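PDB 6I8X: fatty acid-binding protein homolog from Ascaris suum, which binds fatty acids inside a beta-barrel and may sequester potentially toxic fatty acids and their peroxidation products or help maintain the lipid layer of the eggshell. Local coordinates for residues Gln85-Ala88 against Leu89-Gln93; Tyr34-Ile37 against Met38-Ile42; Lys134-Lys138 against Gly139-Ser143. All coordinates share one frame; numbering follows the deposited sequence.

Contact 1 of 3, residues Gln85-Ala88 against Leu89-Gln93; sequences QDEA and LDSTQ
Glu87 and Gln93 face each other as an antiparallel non-hydrogen-bonded pair, 4.4 Å from CA to CA, and beyond them the chain reverses through a type I turn from Ala88 to Ser91. Two backbone bonds hold the reversal: Ala88 N gives to Thr92 O at 2.8 Å, and Ser91 N gives to Ala88 O at 3.0 Å. Inside the loop, Asp90 forms an Asx turn. A single oxygen, Asp90 OD1, takes both Thr92 OG1 (2.7 Å) and Thr92 N (3.2 Å) from the same face of the carboxylate, which ties the hydroxyl and the backbone of Thr92 together. Away from the turn, Gln85 NE2 meets a lone pair of Gln93 OE1 at 3.1 Å, in a nearly straight bond (N-H...O 176°) that lies in the plane of the Gln85 amide. The Gln93 chain gets there by folding at chi2 (-72°), which swings its amide back over the Asp86-Glu87 backbone; the two amide planes stand 60° apart. On the other branch, Gln93 NE2 gives to a water that in turn donates to Asp86 OD1. Asp86 OD2 and Glu87 OE1 have their main partners outside the turn, a hydrogen bond to His75 and a salt bridge to Lys71. The hairpin joins strand 84-87 to strand 93-100 at the mouth of the barrel, where Leu89 touches the vaccenic acid and Asp90 OD2 bonds His94 on the second strand.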
loop_
_atom_site.group_PDB
_atom_site.type_symbol
_atom_site.label_atom_id
_atom_site.label_comp_id
_atom_site.label_asym_id
_atom_site.label_seq_id
_atom_site.Cartn_x
_atom_site.Cartn_y
_atom_site.Cartn_z
ATOM N N GLN A 85 5.855 -8.968 -9.681
ATOM C CA GLN A 85 7.149 -8.580 -9.144
ATOM C C GLN A 85 7.474 -7.160 -9.614
ATOM O O GLN A 85 7.296 -6.854 -10.794
ATOM C CB GLN A 85 8.257 -9.563 -9.560
ATOM C CG GLN A 85 9.537 -9.323 -8.758
ATOM C CD GLN A 85 10.670 -10.240 -9.125
ATOM O OE1 GLN A 85 10.587 -11.472 -8.994
ATOM N NE2 GLN A 85 11.785 -9.641 -9.501
ATOM N N ASP A 86 7.925 -6.297 -8.688
ATOM C CA ASP A 86 8.293 -4.911 -8.988
ATOM C C ASP A 86 9.186 -4.297 -7.918
ATOM O O ASP A 86 9.373 -4.869 -6.840
ATOM C CB ASP A 86 7.042 -4.035 -9.182
ATOM C CG ASP A 86 7.239 -2.854 -10.105
ATOM O OD1 ASP A 86 8.358 -2.697 -10.643
ATOM O OD2 ASP A 86 6.284 -2.081 -10.280
ATOM N N GLU A 87 9.745 -3.122 -8.227
ATOM C CA GLU A 87 10.578 -2.389 -7.306
ATOM C C GLU A 87 9.676 -1.716 -6.263
ATOM O O GLU A 87 8.649 -1.105 -6.609
ATOM C CB GLU A 87 11.446 -1.365 -8.057
ATOM C CG GLU A 87 12.438 -0.650 -7.154
ATOM C CD GLU A 87 13.424 0.277 -7.836
ATOM O OE1 GLU A 87 12.988 1.141 -8.628
ATOM O OE2 GLU A 87 14.628 0.198 -7.504
ATOM N N ALA A 88 10.069 -1.850 -4.981
ATOM C CA ALA A 88 9.359 -1.257 -3.862
ATOM C C ALA A 88 10.105 -0.001 -3.399
ATOM O O ALA A 88 11.133 0.348 -4.000
ATOM C CB ALA A 88 9.206 -2.266 -2.732
ATOM N N LEU A 89 9.563 0.699 -2.375
ATOM C CA LEU A 89 10.078 1.968 -1.830
ATOM C C LEU A 89 11.483 1.877 -1.207
ATOM O O LEU A 89 12.167 2.891 -1.089
ATOM C CB LEU A 89 9.078 2.585 -0.830
ATOM C CG LEU A 89 7.813 3.229 -1.418
ATOM C CD1 LEU A 89 6.828 3.539 -0.316
ATOM C CD2 LEU A 89 8.139 4.484 -2.233
ATOM N N ASP A 90 11.925 0.658 -0.866
ATOM C CA ASP A 90 13.242 0.395 -0.312
ATOM C C ASP A 90 14.283 0.193 -1.432
ATOM O O ASP A 90 15.444 -0.114 -1.139
ATOM C CB ASP A 90 13.170 -0.816 0.639
ATOM C CG ASP A 90 12.724 -2.143 0.032
ATOM O OD1 ASP A 90 12.381 -2.166 -1.169
ATOM O OD2 ASP A 90 12.730 -3.164 0.762
ATOM N N SER A 91 13.863 0.384 -2.713
ATOM C CA SER A 91 14.659 0.256 -3.952
ATOM C C SER A 91 15.077 -1.178 -4.271
ATOM O O SER A 91 16.043 -1.400 -5.015
ATOM C CB SER A 91 15.867 1.193 -3.961
ATOM O OG SER A 91 15.440 2.539 -4.061
ATOM N N THR A 92 14.330 -2.148 -3.745
ATOM C CA THR A 92 14.580 -3.564 -4.001
ATOM C C THR A 92 13.340 -4.176 -4.684
ATOM O O THR A 92 12.266 -3.571 -4.689
ATOM C CB THR A 92 14.955 -4.310 -2.688
ATOM O OG1 THR A 92 13.790 -4.423 -1.853
ATOM C CG2 THR A 92 16.113 -3.645 -1.920
ATOM N N GLN A 93 13.498 -5.381 -5.237
ATOM C CA GLN A 93 12.433 -6.137 -5.883
ATOM C C GLN A 93 11.617 -6.877 -4.833
ATOM O O GLN A 93 12.181 -7.496 -3.931
ATOM C CB GLN A 93 13.026 -7.145 -6.883
ATOM C CG GLN A 93 13.723 -6.493 -8.071
ATOM C CD GLN A 93 12.733 -5.875 -9.012
ATOM O OE1 GLN A 93 11.927 -6.562 -9.642
ATOM N NE2 GLN A 93 12.775 -4.560 -9.117
HETATM O O HOH W 1 11.433 -3.214 -11.713
#

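Contact 2 of 3, residues Tyr34-Ile37 against Met38-Ile42; sequences YGWI and MRQVI. With VCA (vaccenic acid), chain C.
Tyr34 and the helix 36-43 that follows it belong to the helical lid of the fatty acid-binding protein fold, the helix-turn-helix that covers one end of the barrel. Ile42 CD1 sits over one face of the Tyr34 ring, 3.8 Å from its centroid and 20° off the normal, while Met38 CB approaches the same ring obliquely. Further back, Tyr34 CB packs on Arg39 CG at 3.6 Å. The arginine then bends at chi3 (-42°), turning its guanidinium back under the start of the helix, so that Tyr34 O lies at the edge of the guanidinium, near its plane, and accepts from Arg39 NH1 at 2.9 Å. Trp36 CA lies over one face of that group and Arg39 NH2 comes to the edge of the indole, the two planes almost perpendicular. Gly35 is the N-cap residue, and its carbonyl oxygen receives Arg39 N at 3.0 Å as the helical bonding begins; Gln40 N to Trp36 O follows. In this lid the second helix leans on the first: Arg39 NE makes a salt bridge to Asp26, and Ile42 packs on Phe25 and Leu29 of helix 25-31. On the outer side Trp36, with CG anti to its N (chi1 -177°), lays its indole along the helix, where Gln40 CG rests over the six-membered ring, 3.6 Å from its centroid. Toward the barrel interior the bound vaccenic acid passes close by, its C5 3.5 Å from Ile42 O and its C17 3.8 Å from Tyr34 OH.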
loop_
_atom_site.group_PDB
_atom_site.type_symbol
_atom_site.label_atom_id
_atom_site.label_comp_id
_atom_site.label_asym_id
_atom_site.label_seq_id
_atom_site.Cartn_x
_atom_site.Cartn_y
_atom_site.Cartn_z
ATOM N N TYR A 34 14.350 -0.393 12.231
ATOM C CA TYR A 34 14.931 0.892 11.861
ATOM C C TYR A 34 15.503 1.672 13.047
ATOM O O TYR A 34 14.822 1.893 14.064
ATOM C CB TYR A 34 13.935 1.756 11.077
ATOM C CG TYR A 34 13.522 1.173 9.743
ATOM C CD1 TYR A 34 14.354 1.272 8.626
ATOM C CD2 TYR A 34 12.321 0.478 9.605
ATOM C CE1 TYR A 34 13.976 0.736 7.393
ATOM C CE2 TYR A 34 11.924 -0.045 8.374
ATOM C CZ TYR A 34 12.749 0.096 7.268
ATOM O OH TYR A 34 12.361 -0.436 6.058
ATOM N N GLY A 35 16.757 2.100 12.883
ATOM C CA GLY A 35 17.471 2.969 13.815
ATOM C C GLY A 35 16.884 4.375 13.760
ATOM O O GLY A 35 16.038 4.679 12.893
ATOM N N TRP A 36 17.319 5.240 14.692
ATOM C CA TRP A 36 16.741 6.570 14.870
ATOM C C TRP A 36 16.741 7.462 13.584
ATOM O O TRP A 36 15.706 8.045 13.264
ATOM C CB TRP A 36 17.374 7.300 16.066
ATOM C CG TRP A 36 16.741 8.644 16.325
ATOM C CD1 TRP A 36 15.565 8.887 16.981
ATOM C CD2 TRP A 36 17.173 9.907 15.801
ATOM N NE1 TRP A 36 15.285 10.236 16.970
ATOM C CE2 TRP A 36 16.262 10.888 16.264
ATOM C CE3 TRP A 36 18.257 10.312 15.010
ATOM C CZ2 TRP A 36 16.429 12.252 15.999
ATOM C CZ3 TRP A 36 18.399 11.663 14.707
ATOM C CH2 TRP A 36 17.493 12.615 15.202
ATOM N N ILE A 37 17.876 7.564 12.892
ATOM C CA ILE A 37 18.073 8.388 11.694
ATOM C C ILE A 37 17.097 8.002 10.587
ATOM O O ILE A 37 16.374 8.867 10.064
ATOM C CB ILE A 37 19.570 8.342 11.259
ATOM C CG1 ILE A 37 20.485 9.054 12.314
ATOM C CG2 ILE A 37 19.760 8.930 9.852
ATOM C CD1 ILE A 37 22.002 8.960 12.084
ATOM N N MET A 38 17.042 6.691 10.261
ATOM C CA MET A 38 16.160 6.136 9.246
ATOM C C MET A 38 14.710 6.331 9.594
ATOM O O MET A 38 13.940 6.707 8.718
ATOM C CB MET A 38 16.477 4.658 8.940
ATOM C CG MET A 38 17.705 4.460 8.060
ATOM S SD MET A 38 17.886 5.568 6.622
ATOM C CE MET A 38 16.551 4.948 5.535
ATOM N N ARG A 39 14.338 6.160 10.868
ATOM C CA ARG A 39 12.957 6.379 11.317
ATOM C C ARG A 39 12.504 7.810 11.098
ATOM O O ARG A 39 11.380 8.012 10.674
ATOM C CB ARG A 39 12.774 6.024 12.802
ATOM C CG ARG A 39 12.748 4.543 13.080
ATOM C CD ARG A 39 12.111 4.217 14.419
ATOM N NE ARG A 39 12.524 5.121 15.500
ATOM C CZ ARG A 39 13.566 4.917 16.299
ATOM N NH1 ARG A 39 14.352 3.865 16.122
ATOM N NH2 ARG A 39 13.846 5.782 17.257
ATOM N N GLN A 40 13.361 8.800 11.392
ATOM C CA GLN A 40 12.974 10.208 11.230
ATOM C C GLN A 40 12.631 10.524 9.805
ATOM O O GLN A 40 11.616 11.173 9.585
ATOM C CB GLN A 40 14.071 11.200 11.713
ATOM C CG GLN A 40 14.558 11.048 13.146
ATOM C CD GLN A 40 13.489 10.697 14.167
ATOM O OE1 GLN A 40 13.390 9.544 14.640
ATOM N NE2 GLN A 40 12.655 11.666 14.508
ATOM N N VAL A 41 13.460 10.055 8.839
ATOM C CA VAL A 41 13.298 10.366 7.410
ATOM C C VAL A 41 12.132 9.586 6.844
ATOM O O VAL A 41 11.376 10.141 6.042
ATOM C CB VAL A 41 14.605 10.277 6.532
ATOM C CG1 VAL A 41 15.662 11.271 7.013
ATOM C CG2 VAL A 41 15.190 8.864 6.462
ATOM N N ILE A 42 11.924 8.341 7.318
ATOM C CA ILE A 42 10.771 7.545 6.884
ATOM C C ILE A 42 9.443 8.143 7.381
ATOM O O ILE A 42 8.477 8.224 6.606
ATOM C CB ILE A 42 10.895 6.045 7.256
ATOM C CG1 ILE A 42 12.033 5.373 6.438
ATOM C CG2 ILE A 42 9.531 5.303 7.055
ATOM C CD1 ILE A 42 12.640 4.072 7.071
HETATM O O2 VCA C . 3.554 3.006 2.049
HETATM C C1 VCA C . 3.913 4.088 2.703
HETATM O O1 VCA C . 3.196 5.052 2.823
HETATM C C2 VCA C . 5.290 4.025 3.300
HETATM C C3 VCA C . 6.083 5.327 3.250
HETATM C C4 VCA C . 7.565 5.113 3.515
HETATM C C5 VCA C . 8.392 6.378 3.624
HETATM C C6 VCA C . 8.945 6.867 2.301
HETATM C C7 VCA C . 9.596 8.232 2.409
HETATM C C8 VCA C . 11.022 8.281 2.934
HETATM C C9 VCA C . 12.085 8.008 1.888
HETATM C C10 VCA C . 13.497 7.937 2.479
HETATM C C11 VCA C . 14.420 7.029 1.725
HETATM C C12 VCA C . 14.348 5.710 1.686
HETATM C C13 VCA C . 13.324 4.858 2.378
HETATM C C14 VCA C . 13.647 3.364 2.353
HETATM C C15 VCA C . 12.705 2.510 3.188
HETATM C C16 VCA C . 11.233 2.586 2.803
HETATM C C17 VCA C . 10.348 1.655 3.611
HETATM C C18 VCA C . 8.975 1.474 3.019
#

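Contact 3 of 3, residues Lys134-Lys138 against Gly139-Ser143; sequences KMSWK and GVSTS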
loop_
_atom_site.group_PDB
_atom_site.type_symbol
_atom_site.label_atom_id
_atom_site.label_comp_id
_atom_site.label_asym_id
_atom_site.label_seq_id
_atom_site.Cartn_x
_atom_site.Cartn_y
_atom_site.Cartn_z
ATOM N N LYS A 134 -3.277 0.361 7.822
ATOM C CA LYS A 134 -2.918 -0.325 9.062
ATOM C C LYS A 134 -1.830 -1.362 8.827
ATOM O O LYS A 134 -1.849 -2.106 7.841
ATOM C CB LYS A 134 -4.153 -0.992 9.718
ATOM C CG LYS A 134 -5.210 -0.004 10.187
ATOM C CD LYS A 134 -6.378 -0.706 10.881
ATOM C CE LYS A 134 -7.529 0.223 11.231
ATOM N NZ LYS A 134 -7.198 1.169 12.341
ATOM N N MET A 135 -0.878 -1.414 9.767
ATOM C CA MET A 135 0.263 -2.327 9.736
ATOM C C MET A 135 0.531 -2.820 11.141
ATOM O O MET A 135 0.266 -2.104 12.109
ATOM C CB MET A 135 1.520 -1.617 9.209
ATOM C CG MET A 135 1.301 -0.896 7.931
ATOM S SD MET A 135 1.790 0.806 8.024
ATOM C CE MET A 135 3.515 0.670 7.500
ATOM N N SER A 136 1.108 -4.024 11.238
ATOM C CA SER A 136 1.447 -4.686 12.486
ATOM C C SER A 136 2.723 -5.499 12.341
ATOM O O SER A 136 2.860 -6.255 11.369
ATOM C CB SER A 136 0.302 -5.596 12.922
ATOM O OG SER A 136 0.364 -5.822 14.316
ATOM N N TRP A 137 3.654 -5.359 13.312
ATOM C CA TRP A 137 4.898 -6.139 13.336
ATOM C C TRP A 137 5.288 -6.472 14.755
ATOM O O TRP A 137 5.379 -5.568 15.583
ATOM C CB TRP A 137 6.036 -5.400 12.618
ATOM C CG TRP A 137 7.183 -6.291 12.239
ATOM C CD1 TRP A 137 8.390 -6.387 12.867
ATOM C CD2 TRP A 137 7.230 -7.207 11.136
ATOM N NE1 TRP A 137 9.194 -7.284 12.211
ATOM C CE2 TRP A 137 8.514 -7.795 11.136
ATOM C CE3 TRP A 137 6.323 -7.558 10.113
ATOM C CZ2 TRP A 137 8.911 -8.732 10.167
ATOM C CZ3 TRP A 137 6.722 -8.470 9.144
ATOM C CH2 TRP A 137 7.998 -9.053 9.177
ATOM N N LYS A 138 5.492 -7.779 15.061
ATOM C CA LYS A 138 5.871 -8.265 16.405
ATOM C C LYS A 138 4.940 -7.726 17.531
ATOM O O LYS A 138 5.419 -7.362 18.610
ATOM C CB LYS A 138 7.344 -7.922 16.715
ATOM C CG LYS A 138 8.368 -8.537 15.777
ATOM C CD LYS A 138 9.754 -7.977 16.074
ATOM C CE LYS A 138 10.856 -8.734 15.375
ATOM N NZ LYS A 138 12.199 -8.190 15.721
ATOM N N GLY A 139 3.637 -7.650 17.252
ATOM C CA GLY A 139 2.640 -7.137 18.191
ATOM C C GLY A 139 2.496 -5.619 18.220
ATOM O O GLY A 139 1.632 -5.100 18.939
ATOM N N VAL A 140 3.336 -4.887 17.450
ATOM C CA VAL A 140 3.290 -3.420 17.414
ATOM C C VAL A 140 2.454 -2.932 16.207
ATOM O O VAL A 140 2.844 -3.175 15.071
ATOM C CB VAL A 140 4.712 -2.768 17.490
ATOM C CG1 VAL A 140 4.625 -1.254 17.357
ATOM C CG2 VAL A 140 5.435 -3.155 18.791
ATOM N N SER A 141 1.303 -2.269 16.471
ATOM C CA SER A 141 0.365 -1.768 15.450
ATOM C C SER A 141 0.482 -0.266 15.208
ATOM O O SER A 141 0.830 0.486 16.115
ATOM C CB SER A 141 -1.079 -2.104 15.826
ATOM O OG SER A 141 -1.312 -3.492 15.690
ATOM N N THR A 142 0.146 0.161 13.980
ATOM C CA THR A 142 0.170 1.553 13.525
ATOM C C THR A 142 -0.941 1.808 12.488
ATOM O O THR A 142 -1.314 0.894 11.760
ATOM C CB THR A 142 1.580 1.960 13.021
ATOM O OG1 THR A 142 1.571 3.357 12.735
ATOM C CG2 THR A 142 2.027 1.188 11.758
ATOM N N SER A 143 -1.476 3.037 12.462
ATOM C CA SER A 143 -2.493 3.503 11.509
ATOM C C SER A 143 -1.973 4.801 10.904
ATOM O O SER A 143 -1.471 5.643 11.636
ATOM C CB SER A 143 -3.825 3.766 12.210
ATOM O OG SER A 143 -4.421 2.522 12.505
HETATM O O HOH W 2 1.973 -7.932 14.931
#
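Ser136 and Ser141 meet hydroxyl to hydroxyl, OG to OG at 3.2 Å, across a non-hydrogen-bonded pair of two antiparallel strands. Two residues farther from the turn, on the same face, Lys134 NZ gives to Ser143 OG at 3.1 Å. The lysine runs extended until its last torsion, and the bend there (chi4 -71°) curls the ammonium group back over the neighbouring strand to the serine oxygen. On the other face Met135 and Thr142 run alongside each other in one direction, with Met135 SD 3.8 Å from Thr142 CG2. The backbone sets this register. Met135 and Thr142 exchange two bonds, N to O and O to N, and Trp137 with Val140 does the same nearer the turn. Between these rungs CA-H...O contacts fill in, among them Ser136 CA to Val140 O at 3.3 Å. The element is a tight two-residue beta hairpin, closed by a type I' turn from Trp137 to Val140 with Lys138 and Gly139 at its corners. Both corner residues have positive phi (51° and 83°), and Val140 N closes the turn on Trp137 O at 2.9 Å. A water bridges turn and strand, accepting from Gly139 N and lying 2.7 Å from Ser136 OG. Farther out, the face of Met135, Trp137 and Thr142 turns to helix 25-31: all three touch Tyr28, and Thr142 also packs on Phe25. Trp137 makes a cation-pi contact with Arg32. Thr142 OG1 is held by the carbonyl of Glu23, at the end of strand 15-23, which pairs with strand 140-148 through Ser143. On the opposite flank, Lys134 is bonded through its backbone to Glu123 of strand 119-127.

Overall arrangement
Contacts 1 and 3 are both turns within the same antiparallel sheet, whereas contact 2 lies in the helical lid. None of the three touches another. All are partly buried, but contact 2 lies farthest out, its centre about 20 Å from the centre of the chain against about 13 and 14 Å for contacts 1 and 3. Contact 1 is rich in amides and carboxylates, with Leu89 reaching the fatty acid; contact 3 sets hydroxyls and a lysine on one face and a mostly apolar, helix-facing surface on the other. Contact 2 relies more on rings and aliphatic groups, and its Tyr34, Val41 and Ile42 share the vaccenic acid pocket with Leu89. Helix 25-31 links contacts 2 and 3, since Phe25 touches both Ile42 and Thr142.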